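Local coordinates for protein GTP pyrophosphokinase YjbM (Bacillus subtilis, PDB 5DEC) that synthesises the alarmone (p)ppGpp by transferring pyrophosphate from ATP to GDP or GTP, as a cooperative, allosterically regulated homotetramer, at residues Q22-E25 against E26-K30; F101-K104 against D105-V108; N155-A158 against T159-S163; I172-K175 against V176-L180. All coordinates share one frame; numbering follows the deposited sequence.

In the fold
Followed from the N terminus, the four contacts lie in series and none nests in or crosses another. Interaction 1 spans a turn within helix 11-38, which packs on the mixed sheet. Interaction 2 closes the turn from helix 90-102 into strand 107-113, outermost in this chain's sheet, and a salt bridge from Lys30 to Asp105 joins it to interaction 1. Interaction 3 is again internal to a helix, 152-167, whereas interaction 4 starts helix 174-202 after the following loop; Trp157 and Leu180 bring these two together. The pairs sit on opposite sides of the chain's centre: 1 and 2 touch the second subunit, 3 and 4 the third.

Interaction 1 of 4, residues Q22-E25 against E26-K30; sequences QAVE and ELKVK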
ATOM      1  N   GLN B  22      13.268   3.996   6.331  1.00 25.41           N
ATOM      2  CA  GLN B  22      12.573   3.061   7.209  1.00 28.38           C
ATOM      3  C   GLN B  22      11.921   3.823   8.386  1.00 19.25           C
ATOM      4  O   GLN B  22      10.797   3.532   8.780  1.00 25.05           O
ATOM      5  CB  GLN B  22      13.542   1.974   7.705  1.00 26.12           C
ATOM      6  CG  GLN B  22      12.904   0.910   8.632  1.00 25.77           C
ATOM      7  CD  GLN B  22      11.820   0.080   7.968  1.00 32.44           C
ATOM      8  OE1 GLN B  22      11.792  -0.071   6.747  1.00 31.22           O
ATOM      9  NE2 GLN B  22      10.921  -0.475   8.775  1.00 24.33           N
ATOM     10  N   ALA B  23      12.606   4.817   8.924  1.00 19.15           N
ATOM     11  CA  ALA B  23      11.995   5.624   9.988  1.00 21.47           C
ATOM     12  C   ALA B  23      10.702   6.284   9.507  1.00 28.11           C
ATOM     13  O   ALA B  23       9.676   6.277  10.201  1.00 26.56           O
ATOM     14  CB  ALA B  23      12.965   6.674  10.478  1.00 27.01           C
ATOM     15  N   VAL B  24      10.757   6.862   8.314  1.00 24.37           N
ATOM     16  CA  VAL B  24       9.562   7.467   7.713  1.00 19.99           C
ATOM     17  C   VAL B  24       8.433   6.458   7.526  1.00 22.08           C
ATOM     18  O   VAL B  24       7.284   6.736   7.881  1.00 23.50           O
ATOM     19  CB  VAL B  24       9.919   8.148   6.368  1.00 23.95           C
ATOM     20  CG1 VAL B  24       8.658   8.559   5.605  1.00 26.43           C
ATOM     21  CG2 VAL B  24      10.805   9.359   6.643  1.00 24.62           C
ATOM     22  N   GLU B  25       8.726   5.267   6.998  1.00 23.84           N
ATOM     23  CA  GLU B  25       7.640   4.288   6.814  1.00 24.29           C
ATOM     24  C   GLU B  25       7.025   3.830   8.146  1.00 21.52           C
ATOM     25  O   GLU B  25       5.805   3.559   8.240  1.00 22.35           O
ATOM     26  CB  GLU B  25       8.124   3.051   6.041  1.00 30.01           C
ATOM     27  CG  GLU B  25       8.493   3.327   4.583  1.00 34.69           C
ATOM     28  CD  GLU B  25       7.436   4.141   3.837  1.00 38.06           C
ATOM     29  OE1 GLU B  25       6.240   3.799   3.882  1.00 40.28           O
ATOM     30  OE2 GLU B  25       7.811   5.134   3.191  1.00 49.37           O
ATOM     31  N   GLU B  26       7.861   3.683   9.169  1.00 21.91           N
ATOM     32  CA  GLU B  26       7.346   3.263  10.476  1.00 21.03           C
ATOM     33  C   GLU B  26       6.463   4.350  11.072  1.00 24.84           C
ATOM     34  O   GLU B  26       5.381   4.074  11.561  1.00 24.25           O
ATOM     35  CB  GLU B  26       8.493   2.907  11.423  1.00 22.88           C
ATOM     36  CG  GLU B  26       9.221   1.616  10.982  1.00 24.72           C
ATOM     37  CD  GLU B  26      10.286   1.131  11.951  1.00 32.91           C
ATOM     38  OE1 GLU B  26      10.305   1.585  13.121  1.00 29.20           O
ATOM     39  OE2 GLU B  26      11.109   0.283  11.529  1.00 26.75           O
ATOM     40  N   LEU B  27       6.924   5.591  11.008  1.00 22.41           N
ATOM     41  CA  LEU B  27       6.163   6.709  11.540  1.00 24.26           C
ATOM     42  C   LEU B  27       4.891   6.977  10.744  1.00 22.69           C
ATOM     43  O   LEU B  27       3.891   7.403  11.312  1.00 23.48           O
ATOM     44  CB  LEU B  27       7.035   7.960  11.595  1.00 24.57           C
ATOM     45  CG  LEU B  27       7.999   7.976  12.780  1.00 26.90           C
ATOM     46  CD1 LEU B  27       9.037   9.078  12.583  1.00 25.11           C
ATOM     47  CD2 LEU B  27       7.239   8.177  14.090  1.00 32.38           C
ATOM     48  N   LYS B  28       4.912   6.741   9.433  1.00 22.94           N
ATOM     49  CA  LYS B  28       3.673   6.890   8.656  1.00 24.97           C
ATOM     50  C   LYS B  28       2.573   5.967   9.147  1.00 30.46           C
ATOM     51  O   LYS B  28       1.437   6.397   9.345  1.00 24.49           O
ATOM     52  CB  LYS B  28       3.920   6.629   7.162  1.00 22.33           C
ATOM     53  CG  LYS B  28       4.450   7.874   6.451  1.00 34.23           C
ATOM     54  CD  LYS B  28       5.056   7.551   5.092  1.00 42.99           C
ATOM     55  CE  LYS B  28       4.066   6.954   4.127  1.00 50.11           C
ATOM     56  NZ  LYS B  28       4.744   6.793   2.803  1.00 49.20           N
ATOM     57  N   VAL B  29       2.895   4.691   9.341  1.00 20.85           N
ATOM     58  CA  VAL B  29       1.869   3.754   9.771  1.00 14.87           C
ATOM     59  C   VAL B  29       1.383   4.087  11.184  1.00 19.43           C
ATOM     60  O   VAL B  29       0.182   3.965  11.501  1.00 23.24           O
ATOM     61  CB  VAL B  29       2.383   2.294   9.718  1.00 22.19           C
ATOM     62  CG1 VAL B  29       1.360   1.331  10.339  1.00 27.25           C
ATOM     63  CG2 VAL B  29       2.652   1.931   8.306  1.00 39.40           C
ATOM     64  N   LYS B  30       2.324   4.492  12.035  1.00 23.46           N
ATOM     65  CA  LYS B  30       1.974   4.896  13.396  1.00 23.83           C
ATOM     66  C   LYS B  30       1.007   6.077  13.385  1.00 24.99           C
ATOM     67  O   LYS B  30      -0.055   6.022  13.974  1.00 24.38           O
ATOM     68  CB  LYS B  30       3.236   5.250  14.187  1.00 20.70           C
ATOM     69  CG  LYS B  30       4.018   3.995  14.687  1.00 27.40           C
ATOM     70  CD  LYS B  30       5.414   4.372  15.155  1.00 23.85           C
ATOM     71  CE  LYS B  30       6.196   3.163  15.726  1.00 25.83           C
ATOM     72  NZ  LYS B  30       5.625   2.749  17.028  1.00 31.58           N
TER
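The flat ends of Gln22 and Glu26, one helical turn apart, meet with their amide and carboxylate planes 74° apart. Gln22 NE2 gives a nearly straight hydrogen bond of 2.9 Å to Glu26 OE2, which lies close to the amide plane of Gln22 and accepts with its anti lone pair. The other carboxylate oxygen, OE1, is hydrogen-bonded to the Tyr132 hydroxyl, while Gln22 NE2 also reaches Val29 O of the second subunit. Gln22 gets there because its CG lies anti to the backbone N (chi1 -179°) and the chain then bends at chi2. Were Glu26 an alanine, the Gln22 amide would probably keep Val29 O of the second subunit but lose its intrahelical acceptor, and Tyr132 OH its carboxylate partner.

On another side of the helix Glu25 and Lys28 run alongside each other and close a long salt bridge from OE2 to NZ at 3.5 Å. The aliphatic part of Lys28 lies across Val24, CD 3.8 Å from CG1. Lys28, Val29 and Lys30 belong to the allosteric pppGpp site shared by neighbouring subunits. Small or branched apolar residues suit the inner face of helix 11-38: Ala23 packs on strands 126-136 and 139-151, Val24 on strand 81-87, and Leu27 on both 81-87 and 139-151.

Interaction 2 of 4, residues F101-K104 against D105-V108; sequences FARK and DFTV
Arg103 and Asp105 clasp each other in the turn that carries the chain from helix 90-102 into strand 107-113, outermost in this chain's sheet, a helix-to-strand connection. This is the tight part. Arginine suits it because two nitrogens can grip one carboxylate side-on: Arg103 NE bonds Asp105 OD1 at 2.9 Å and NH2 bonds OD2 at 2.7 Å, the latter oxygen lying in the guanidinium plane. The planes of the two groups are nevertheless turned 38° apart, and OD1 lies somewhat out of the guanidinium plane. Asp105 OD2 has a second partner in Lys30, so two cations share it. Asp105 reaches back because its CG stands between the backbone N and the carbonyl carbon (chi1 52°).

The buried Phe106 packs against the same arginine: Arg103 CB lies over one face of its ring, and Arg103 CD is 3.7 Å from Phe106 CZ. Farther in, the ring rests on Leu27, Val130 and Tyr132.

The other side faces solvent more. Lys104 is exposed, as suits its charge, although its backbone N is hydrogen-bonded to Gln135 of the second subunit. Phe101, exposed at the helix end, crosses Val108 at about a right angle; its CE1 approaches Val108 CG1 to 3.7 Å.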
ATOM      1  N   PHE B 101       3.693  14.899  21.759  1.00 25.19           N
ATOM      2  CA  PHE B 101       4.510  15.120  22.948  1.00 27.93           C
ATOM      3  C   PHE B 101       4.360  13.991  23.975  1.00 31.39           C
ATOM      4  O   PHE B 101       5.284  13.718  24.742  1.00 31.76           O
ATOM      5  CB  PHE B 101       4.155  16.471  23.566  1.00 28.63           C
ATOM      6  CG  PHE B 101       4.915  17.624  22.958  1.00 39.53           C
ATOM      7  CD1 PHE B 101       6.243  17.841  23.289  1.00 54.97           C
ATOM      8  CD2 PHE B 101       4.313  18.483  22.068  1.00 50.86           C
ATOM      9  CE1 PHE B 101       6.954  18.895  22.739  1.00 60.03           C
ATOM     10  CE2 PHE B 101       5.015  19.544  21.512  1.00 57.57           C
ATOM     11  CZ  PHE B 101       6.337  19.747  21.847  1.00 61.83           C
ATOM     12  N   ALA B 102       3.216  13.314  23.963  1.00 29.89           N
ATOM     13  CA  ALA B 102       2.935  12.233  24.914  1.00 33.19           C
ATOM     14  C   ALA B 102       3.424  10.852  24.468  1.00 35.98           C
ATOM     15  O   ALA B 102       3.462   9.916  25.264  1.00 31.08           O
ATOM     16  CB  ALA B 102       1.439  12.172  25.190  1.00 33.37           C
ATOM     17  N   ARG B 103       3.781  10.704  23.197  1.00 28.29           N
ATOM     18  CA  ARG B 103       4.178   9.388  22.721  1.00 33.61           C
ATOM     19  C   ARG B 103       5.522   8.976  23.325  1.00 31.77           C
ATOM     20  O   ARG B 103       6.437   9.787  23.464  1.00 32.05           O
ATOM     21  CB  ARG B 103       4.248   9.369  21.184  1.00 26.89           C
ATOM     22  CG  ARG B 103       2.880   9.420  20.494  1.00 25.96           C
ATOM     23  CD  ARG B 103       3.042   9.289  18.976  1.00 33.20           C
ATOM     24  NE  ARG B 103       3.431   7.932  18.599  1.00 31.12           N
ATOM     25  CZ  ARG B 103       2.575   7.008  18.181  1.00 30.44           C
ATOM     26  NH1 ARG B 103       1.287   7.302  18.060  1.00 29.90           N
ATOM     27  NH2 ARG B 103       3.014   5.805  17.840  1.00 30.44           N
ATOM     28  N   LYS B 104       5.641   7.699  23.662  1.00 27.79           N
ATOM     29  CA  LYS B 104       6.873   7.202  24.245  1.00 31.68           C
ATOM     30  C   LYS B 104       7.718   6.411  23.250  1.00 37.10           C
ATOM     31  O   LYS B 104       8.757   5.886  23.628  1.00 32.70           O
ATOM     32  CB  LYS B 104       6.578   6.336  25.470  1.00 30.84           C
ATOM     33  CG  LYS B 104       5.956   7.101  26.639  1.00 41.23           C
ATOM     34  CD  LYS B 104       6.058   6.275  27.915  1.00 59.39           C
ATOM     35  CE  LYS B 104       5.805   7.111  29.154  1.00 70.46           C
ATOM     36  NZ  LYS B 104       4.441   7.689  29.155  1.00 69.65           N
ATOM     37  N   ASP B 105       7.302   6.336  21.985  1.00 30.64           N
ATOM     38  CA  ASP B 105       8.096   5.586  21.006  1.00 27.31           C
ATOM     39  C   ASP B 105       9.070   6.486  20.243  1.00 33.65           C
ATOM     40  O   ASP B 105       9.742   6.042  19.311  1.00 33.16           O
ATOM     41  CB  ASP B 105       7.204   4.798  20.031  1.00 32.05           C
ATOM     42  CG  ASP B 105       6.134   5.643  19.359  1.00 32.97           C
ATOM     43  OD1 ASP B 105       5.838   6.770  19.815  1.00 31.28           O
ATOM     44  OD2 ASP B 105       5.570   5.142  18.362  1.00 31.24           O
ATOM     45  N   PHE B 106       9.154   7.744  20.666  1.00 28.54           N
ATOM     46  CA  PHE B 106      10.235   8.637  20.252  1.00 28.49           C
ATOM     47  C   PHE B 106      10.321   9.770  21.260  1.00 26.50           C
ATOM     48  O   PHE B 106       9.531   9.824  22.201  1.00 28.31           O
ATOM     49  CB  PHE B 106      10.037   9.173  18.811  1.00 27.21           C
ATOM     50  CG  PHE B 106       8.681   9.786  18.546  1.00 25.25           C
ATOM     51  CD1 PHE B 106       8.327  11.006  19.108  1.00 32.57           C
ATOM     52  CD2 PHE B 106       7.780   9.167  17.681  1.00 29.47           C
ATOM     53  CE1 PHE B 106       7.091  11.589  18.858  1.00 32.83           C
ATOM     54  CE2 PHE B 106       6.527   9.748  17.424  1.00 29.38           C
ATOM     55  CZ  PHE B 106       6.192  10.966  18.015  1.00 32.97           C
ATOM     56  N   THR B 107      11.285  10.666  21.081  1.00 26.35           N
ATOM     57  CA  THR B 107      11.374  11.847  21.921  1.00 27.15           C
ATOM     58  C   THR B 107      11.449  13.110  21.066  1.00 38.05           C
ATOM     59  O   THR B 107      12.135  13.144  20.047  1.00 37.61           O
ATOM     60  CB  THR B 107      12.598  11.787  22.873  1.00 51.99           C
ATOM     61  OG1 THR B 107      13.810  11.782  22.112  1.00 54.75           O
ATOM     62  CG2 THR B 107      12.544  10.535  23.744  1.00 40.14           C
ATOM     63  N   VAL B 108      10.737  14.146  21.491  1.00 38.90           N
ATOM     64  CA  VAL B 108      10.756  15.426  20.800  1.00 37.04           C
ATOM     65  C   VAL B 108      11.986  16.215  21.235  1.00 36.80           C
ATOM     66  O   VAL B 108      12.231  16.374  22.426  1.00 37.00           O
ATOM     67  CB  VAL B 108       9.465  16.221  21.074  1.00 42.05           C
ATOM     68  CG1 VAL B 108       9.527  17.601  20.427  1.00 36.46           C
ATOM     69  CG2 VAL B 108       8.226  15.412  20.591  1.00 29.22           C
TER

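Interaction 3 of 4, residues N155-A158 against T159-S163; sequences NFWA and TIEHS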
ATOM      1  N   ASN B 155      -1.382  23.823   3.936  1.00 18.15           N
ATOM      2  CA  ASN B 155      -0.611  22.889   3.137  1.00 20.07           C
ATOM      3  C   ASN B 155      -0.747  23.230   1.652  1.00 27.52           C
ATOM      4  O   ASN B 155       0.218  23.174   0.886  1.00 23.00           O
ATOM      5  CB  ASN B 155      -1.062  21.442   3.392  1.00 23.83           C
ATOM      6  CG  ASN B 155      -0.215  20.434   2.632  1.00 28.08           C
ATOM      7  OD1 ASN B 155       1.003  20.415   2.777  1.00 25.93           O
ATOM      8  ND2 ASN B 155      -0.856  19.565   1.865  1.00 26.27           N
ATOM      9  N   PHE B 156      -1.963  23.579   1.255  1.00 20.24           N
ATOM     10  CA  PHE B 156      -2.205  23.969  -0.138  1.00 23.36           C
ATOM     11  C   PHE B 156      -1.340  25.179  -0.515  1.00 25.41           C
ATOM     12  O   PHE B 156      -0.606  25.157  -1.518  1.00 25.17           O
ATOM     13  CB  PHE B 156      -3.698  24.260  -0.337  1.00 26.45           C
ATOM     14  CG  PHE B 156      -4.055  24.738  -1.712  1.00 24.17           C
ATOM     15  CD1 PHE B 156      -3.322  24.343  -2.826  1.00 33.85           C
ATOM     16  CD2 PHE B 156      -5.158  25.543  -1.897  1.00 31.81           C
ATOM     17  CE1 PHE B 156      -3.660  24.798  -4.091  1.00 31.31           C
ATOM     18  CE2 PHE B 156      -5.513  25.988  -3.173  1.00 32.04           C
ATOM     19  CZ  PHE B 156      -4.778  25.599  -4.259  1.00 28.53           C
ATOM     20  N   TRP B 157      -1.430  26.229   0.288  1.00 18.44           N
ATOM     21  CA  TRP B 157      -0.630  27.442   0.014  1.00 17.52           C
ATOM     22  C   TRP B 157       0.870  27.139  -0.023  1.00 23.69           C
ATOM     23  O   TRP B 157       1.583  27.587  -0.936  1.00 24.91           O
ATOM     24  CB  TRP B 157      -0.918  28.544   1.040  1.00 21.74           C
ATOM     25  CG  TRP B 157      -0.183  29.780   0.685  1.00 20.65           C
ATOM     26  CD1 TRP B 157      -0.620  30.773  -0.134  1.00 26.77           C
ATOM     27  CD2 TRP B 157       1.163  30.121   1.069  1.00 20.03           C
ATOM     28  NE1 TRP B 157       0.360  31.747  -0.260  1.00 25.70           N
ATOM     29  CE2 TRP B 157       1.447  31.369   0.450  1.00 21.10           C
ATOM     30  CE3 TRP B 157       2.117  29.522   1.875  1.00 27.23           C
ATOM     31  CZ2 TRP B 157       2.682  32.001   0.645  1.00 26.43           C
ATOM     32  CZ3 TRP B 157       3.329  30.138   2.043  1.00 28.25           C
ATOM     33  CH2 TRP B 157       3.600  31.386   1.443  1.00 34.62           C
ATOM     34  N   ALA B 158       1.366  26.389   0.962  1.00 23.13           N
ATOM     35  CA  ALA B 158       2.801  26.099   1.021  1.00 21.78           C
ATOM     36  C   ALA B 158       3.282  25.295  -0.174  1.00 18.47           C
ATOM     37  O   ALA B 158       4.433  25.445  -0.628  1.00 21.96           O
ATOM     38  CB  ALA B 158       3.150  25.375   2.325  1.00 25.40           C
ATOM     39  N   THR B 159       2.423  24.413  -0.669  1.00 18.33           N
ATOM     40  CA  THR B 159       2.752  23.592  -1.830  1.00 22.02           C
ATOM     41  C   THR B 159       2.911  24.460  -3.073  1.00 27.29           C
ATOM     42  O   THR B 159       3.827  24.248  -3.891  1.00 19.67           O
ATOM     43  CB  THR B 159       1.678  22.502  -2.055  1.00 26.24           C
ATOM     44  OG1 THR B 159       1.659  21.634  -0.910  1.00 32.01           O
ATOM     45  CG2 THR B 159       1.958  21.691  -3.324  1.00 29.89           C
ATOM     46  N   ILE B 160       2.015  25.436  -3.224  1.00 19.64           N
ATOM     47  CA  ILE B 160       2.098  26.370  -4.346  1.00 20.20           C
ATOM     48  C   ILE B 160       3.341  27.231  -4.237  1.00 23.67           C
ATOM     49  O   ILE B 160       4.071  27.425  -5.222  1.00 23.42           O
ATOM     50  CB  ILE B 160       0.865  27.299  -4.409  1.00 23.31           C
ATOM     51  CG1 ILE B 160      -0.421  26.504  -4.660  1.00 30.87           C
ATOM     52  CG2 ILE B 160       1.041  28.340  -5.511  1.00 27.76           C
ATOM     53  CD1 ILE B 160      -0.415  25.727  -5.949  1.00 38.55           C
ATOM     54  N   GLU B 161       3.598  27.762  -3.042  1.00 20.74           N
ATOM     55  CA  GLU B 161       4.801  28.563  -2.856  1.00 25.20           C
ATOM     56  C   GLU B 161       6.076  27.776  -3.176  1.00 26.62           C
ATOM     57  O   GLU B 161       7.039  28.313  -3.754  1.00 21.98           O
ATOM     58  CB  GLU B 161       4.903  29.097  -1.423  1.00 24.86           C
ATOM     59  CG  GLU B 161       6.241  29.804  -1.219  1.00 38.65           C
ATOM     60  CD  GLU B 161       6.556  30.087   0.226  1.00 62.08           C
ATOM     61  OE1 GLU B 161       6.610  31.274   0.605  1.00 77.34           O
ATOM     62  OE2 GLU B 161       6.727  29.111   0.988  1.00 64.43           O
ATOM     63  N   HIS B 162       6.104  26.511  -2.768  1.00 22.84           N
ATOM     64  CA  HIS B 162       7.286  25.685  -2.998  1.00 25.08           C
ATOM     65  C   HIS B 162       7.508  25.506  -4.492  1.00 22.91           C
ATOM     66  O   HIS B 162       8.626  25.674  -4.987  1.00 26.45           O
ATOM     67  CB  HIS B 162       7.155  24.305  -2.319  1.00 26.16           C
ATOM     68  CG  HIS B 162       8.378  23.454  -2.480  1.00 28.45           C
ATOM     69  ND1 HIS B 162       9.514  23.631  -1.715  1.00 39.68           N
ATOM     70  CD2 HIS B 162       8.673  22.467  -3.360  1.00 39.45           C
ATOM     71  CE1 HIS B 162      10.439  22.766  -2.090  1.00 41.69           C
ATOM     72  NE2 HIS B 162       9.956  22.054  -3.096  1.00 43.23           N
ATOM     73  N   SER B 163       6.425  25.209  -5.210  1.00 27.67           N
ATOM     74  CA  SER B 163       6.465  25.039  -6.665  1.00 24.73           C
ATOM     75  C   SER B 163       6.925  26.308  -7.380  1.00 26.79           C
ATOM     76  O   SER B 163       7.678  26.247  -8.350  1.00 25.94           O
ATOM     77  CB  SER B 163       5.096  24.614  -7.191  1.00 29.64           C
ATOM     78  OG  SER B 163       4.849  23.266  -6.807  1.00 37.97           O
TER
HETATM   79  O   HOH W   1       0.051  19.039  -1.269  1.00 52.65           O
HETATM   80  O   HOH W   2       6.508  26.322   0.937  1.00 32.95           O
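Hydrogen bonds come first, and Asn155 O receives two of them from Thr159: OG1 at 2.8 Å and the backbone N at 3.0 Å, arriving from opposite faces of the carbonyl plane. Threonine fits because its hydroxyl, beside its own backbone N (chi1 -62°), swings back onto the preceding turn. OG1 also accepts from a water that is weakly held by Asn155 ND2, while Asn155 OD1 is taken by Arg150. The other backbone bonds, such as Glu161 N to Trp157 O, are those of a regular alpha-helix.

Of the ring contacts, Glu161 CB makes a CH-pi contact over one face of Trp157, 4.0 Å from the centroid of the six-membered ring. The carboxylate plane is tilted 59° from the ring, and Glu161 OE1 comes within 3.1 Å of Trp157 CH2. Trp157 NE1 is used elsewhere, on Leu180 O. The apolar contact is Phe156 CE1 against Ile160 CG1 at 3.7 Å, the two side chains lying alongside each other.

The polar end of Glu161 is held by Lys119 and Ser121 at OE1, and at OE2 by a water that also bonds Ala158 O. With a leucine here, Lys119 would probably lose its anionic mate and that water one of its partners. Glu161 is among the residues that bind the pppGpp product, and these several bonds are consistent with a carboxylate largely fixed in orientation.

Interaction 4 of 4, residues I172-K175 against V176-L180; sequences IPEK and VKLRL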
ATOM      1  N   ILE B 172      10.918  34.871  -7.236  1.00 30.16           N
ATOM      2  CA  ILE B 172       9.573  35.016  -7.751  1.00 28.81           C
ATOM      3  C   ILE B 172       9.355  36.484  -8.099  1.00 28.73           C
ATOM      4  O   ILE B 172       9.586  37.343  -7.256  1.00 30.22           O
ATOM      5  CB  ILE B 172       8.525  34.523  -6.701  1.00 25.80           C
ATOM      6  CG1 ILE B 172       8.759  33.044  -6.372  1.00 22.88           C
ATOM      7  CG2 ILE B 172       7.117  34.680  -7.224  1.00 27.20           C
ATOM      8  CD1 ILE B 172       7.894  32.540  -5.190  1.00 26.51           C
ATOM      9  N   PRO B 173       8.860  36.767  -9.321  1.00 27.98           N
ATOM     10  CA  PRO B 173       8.650  38.145  -9.760  1.00 40.60           C
ATOM     11  C   PRO B 173       7.640  38.818  -8.860  1.00 38.29           C
ATOM     12  O   PRO B 173       6.765  38.157  -8.312  1.00 33.02           O
ATOM     13  CB  PRO B 173       8.120  37.997 -11.192  1.00 41.52           C
ATOM     14  CG  PRO B 173       8.532  36.649 -11.622  1.00 33.74           C
ATOM     15  CD  PRO B 173       8.513  35.797 -10.371  1.00 29.44           C
ATOM     16  N   GLU B 174       7.748  40.128  -8.722  1.00 32.52           N
ATOM     17  CA  GLU B 174       6.980  40.809  -7.700  1.00 36.17           C
ATOM     18  C   GLU B 174       5.480  40.701  -7.955  1.00 29.53           C
ATOM     19  O   GLU B 174       4.723  40.593  -7.006  1.00 34.09           O
ATOM     20  CB  GLU B 174       7.401  42.288  -7.612  1.00 46.70           C
ATOM     21  CG  GLU B 174       7.256  42.858  -6.203  1.00 63.60           C
ATOM     22  CD  GLU B 174       8.267  42.243  -5.229  1.00 80.69           C
ATOM     23  OE1 GLU B 174       9.349  41.791  -5.674  1.00 83.32           O
ATOM     24  OE2 GLU B 174       7.966  42.182  -4.017  1.00 84.70           O
ATOM     25  N   LYS B 175       5.059  40.651  -9.223  1.00 33.64           N
ATOM     26  CA  LYS B 175       3.631  40.576  -9.527  1.00 35.06           C
ATOM     27  C   LYS B 175       3.057  39.249  -9.033  1.00 33.47           C
ATOM     28  O   LYS B 175       1.934  39.176  -8.504  1.00 31.02           O
ATOM     29  CB  LYS B 175       3.387  40.661 -11.041  1.00 39.63           C
ATOM     30  CG  LYS B 175       3.098  42.032 -11.639  1.00 53.23           C
ATOM     31  CD  LYS B 175       2.581  41.837 -13.068  1.00 58.00           C
ATOM     32  CE  LYS B 175       2.986  42.955 -14.004  1.00 56.57           C
ATOM     33  NZ  LYS B 175       2.381  44.260 -13.632  1.00 59.99           N
ATOM     34  N   VAL B 176       3.870  38.207  -9.124  1.00 28.15           N
ATOM     35  CA  VAL B 176       3.408  36.896  -8.683  1.00 26.81           C
ATOM     36  C   VAL B 176       3.516  36.799  -7.177  1.00 22.15           C
ATOM     37  O   VAL B 176       2.642  36.227  -6.521  1.00 26.28           O
ATOM     38  CB  VAL B 176       4.219  35.745  -9.353  1.00 24.34           C
ATOM     39  CG1 VAL B 176       3.816  34.401  -8.759  1.00 24.70           C
ATOM     40  CG2 VAL B 176       3.973  35.724 -10.857  1.00 28.73           C
ATOM     41  N   LYS B 177       4.584  37.353  -6.620  1.00 21.72           N
ATOM     42  CA  LYS B 177       4.772  37.345  -5.179  1.00 29.26           C
ATOM     43  C   LYS B 177       3.702  38.118  -4.412  1.00 27.02           C
ATOM     44  O   LYS B 177       3.301  37.701  -3.332  1.00 24.39           O
ATOM     45  CB  LYS B 177       6.145  37.920  -4.827  1.00 37.78           C
ATOM     46  CG  LYS B 177       6.510  37.714  -3.367  1.00 47.85           C
ATOM     47  CD  LYS B 177       7.898  38.244  -3.028  1.00 58.85           C
ATOM     48  CE  LYS B 177       8.954  37.597  -3.906  1.00 65.78           C
ATOM     49  NZ  LYS B 177      10.268  38.291  -3.798  1.00 76.75           N
ATOM     50  N   LEU B 178       3.250  39.250  -4.961  1.00 26.27           N
ATOM     51  CA  LEU B 178       2.156  40.004  -4.349  1.00 27.94           C
ATOM     52  C   LEU B 178       0.890  39.142  -4.268  1.00 20.97           C
ATOM     53  O   LEU B 178       0.226  39.082  -3.231  1.00 27.66           O
ATOM     54  CB  LEU B 178       1.888  41.296  -5.133  1.00 38.45           C
ATOM     55  CG  LEU B 178       2.989  42.357  -5.029  1.00 35.55           C
ATOM     56  CD1 LEU B 178       2.639  43.648  -5.795  1.00 37.36           C
ATOM     57  CD2 LEU B 178       3.322  42.654  -3.564  1.00 38.37           C
ATOM     58  N   ARG B 179       0.572  38.458  -5.360  1.00 24.85           N
ATOM     59  CA  ARG B 179      -0.607  37.576  -5.404  1.00 25.28           C
ATOM     60  C   ARG B 179      -0.499  36.353  -4.498  1.00 26.10           C
ATOM     61  O   ARG B 179      -1.494  35.910  -3.898  1.00 22.91           O
ATOM     62  CB  ARG B 179      -0.827  37.167  -6.846  1.00 22.92           C
ATOM     63  CG  ARG B 179      -1.325  38.399  -7.647  1.00 25.81           C
ATOM     64  CD  ARG B 179      -1.507  38.110  -9.133  1.00 45.78           C
ATOM     65  NE  ARG B 179      -2.447  39.042  -9.753  1.00 46.73           N
ATOM     66  CZ  ARG B 179      -2.121  40.197 -10.310  1.00 61.21           C
ATOM     67  NH1 ARG B 179      -0.865  40.629 -10.273  1.00 53.57           N
ATOM     68  NH2 ARG B 179      -3.071  40.953 -10.854  1.00 73.62           N
ATOM     69  N   LEU B 180       0.713  35.810  -4.402  1.00 24.16           N
ATOM     70  CA  LEU B 180       0.995  34.694  -3.501  1.00 20.83           C
ATOM     71  C   LEU B 180       0.747  35.117  -2.071  1.00 24.71           C
ATOM     72  O   LEU B 180       0.208  34.362  -1.273  1.00 22.08           O
ATOM     73  CB  LEU B 180       2.446  34.244  -3.663  1.00 23.52           C
ATOM     74  CG  LEU B 180       2.856  32.926  -3.035  1.00 31.93           C
ATOM     75  CD1 LEU B 180       1.968  31.808  -3.498  1.00 30.75           C
ATOM     76  CD2 LEU B 180       4.340  32.661  -3.336  1.00 27.92           C
TER
HETATM   77  O   HOH W   3      10.617  39.511  -6.350  1.00 43.44           O
HETATM   78  O   HOH W   4      11.235  35.233  -4.726  1.00 47.21           O
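Ile172 meets both Val176 and Leu180 at about right angles, its two branches serving different partners. CG2, anti to the backbone N, touches Val176 CG1 at 3.7 Å, whereas the longer arm ends with CD1 4.0 Å from Leu180 CD2. A beta-branched residue with one extended arm suits this place just ahead of helix 174-202, since its branches reach Val176 and Leu180 on successive turns.

Pro173 is the N-cap. Its fixed phi suits the extended backbone just before the helix, and its O takes a nearly straight bond from Lys177 N at 2.9 Å and a weak one from Val176 N.

Lys177 turns back past the helix start. Its CG lies anti to the backbone N (chi1 -170°) and a bend at chi3 brings CE to 3.4 Å from Ile172 O. The side chains of Glu174 and Lys177 slant across each other with OE1 and NZ 4.1 Å apart, beyond a salt bridge; a water joins them instead, bonded to NZ at 2.9 Å, to OE1 and to Ile172 O. A second water sits on Ile172 N, with a weak link to NZ.

Arg179 forms a salt bridge with Glu200 of the third subunit. On the inner side, Ile172 and Leu180 pack on Leu164 of helix 152-167, Val176 meets Tyr168 in the intervening loop, and Leu180 also touches Ile197 of the third subunit.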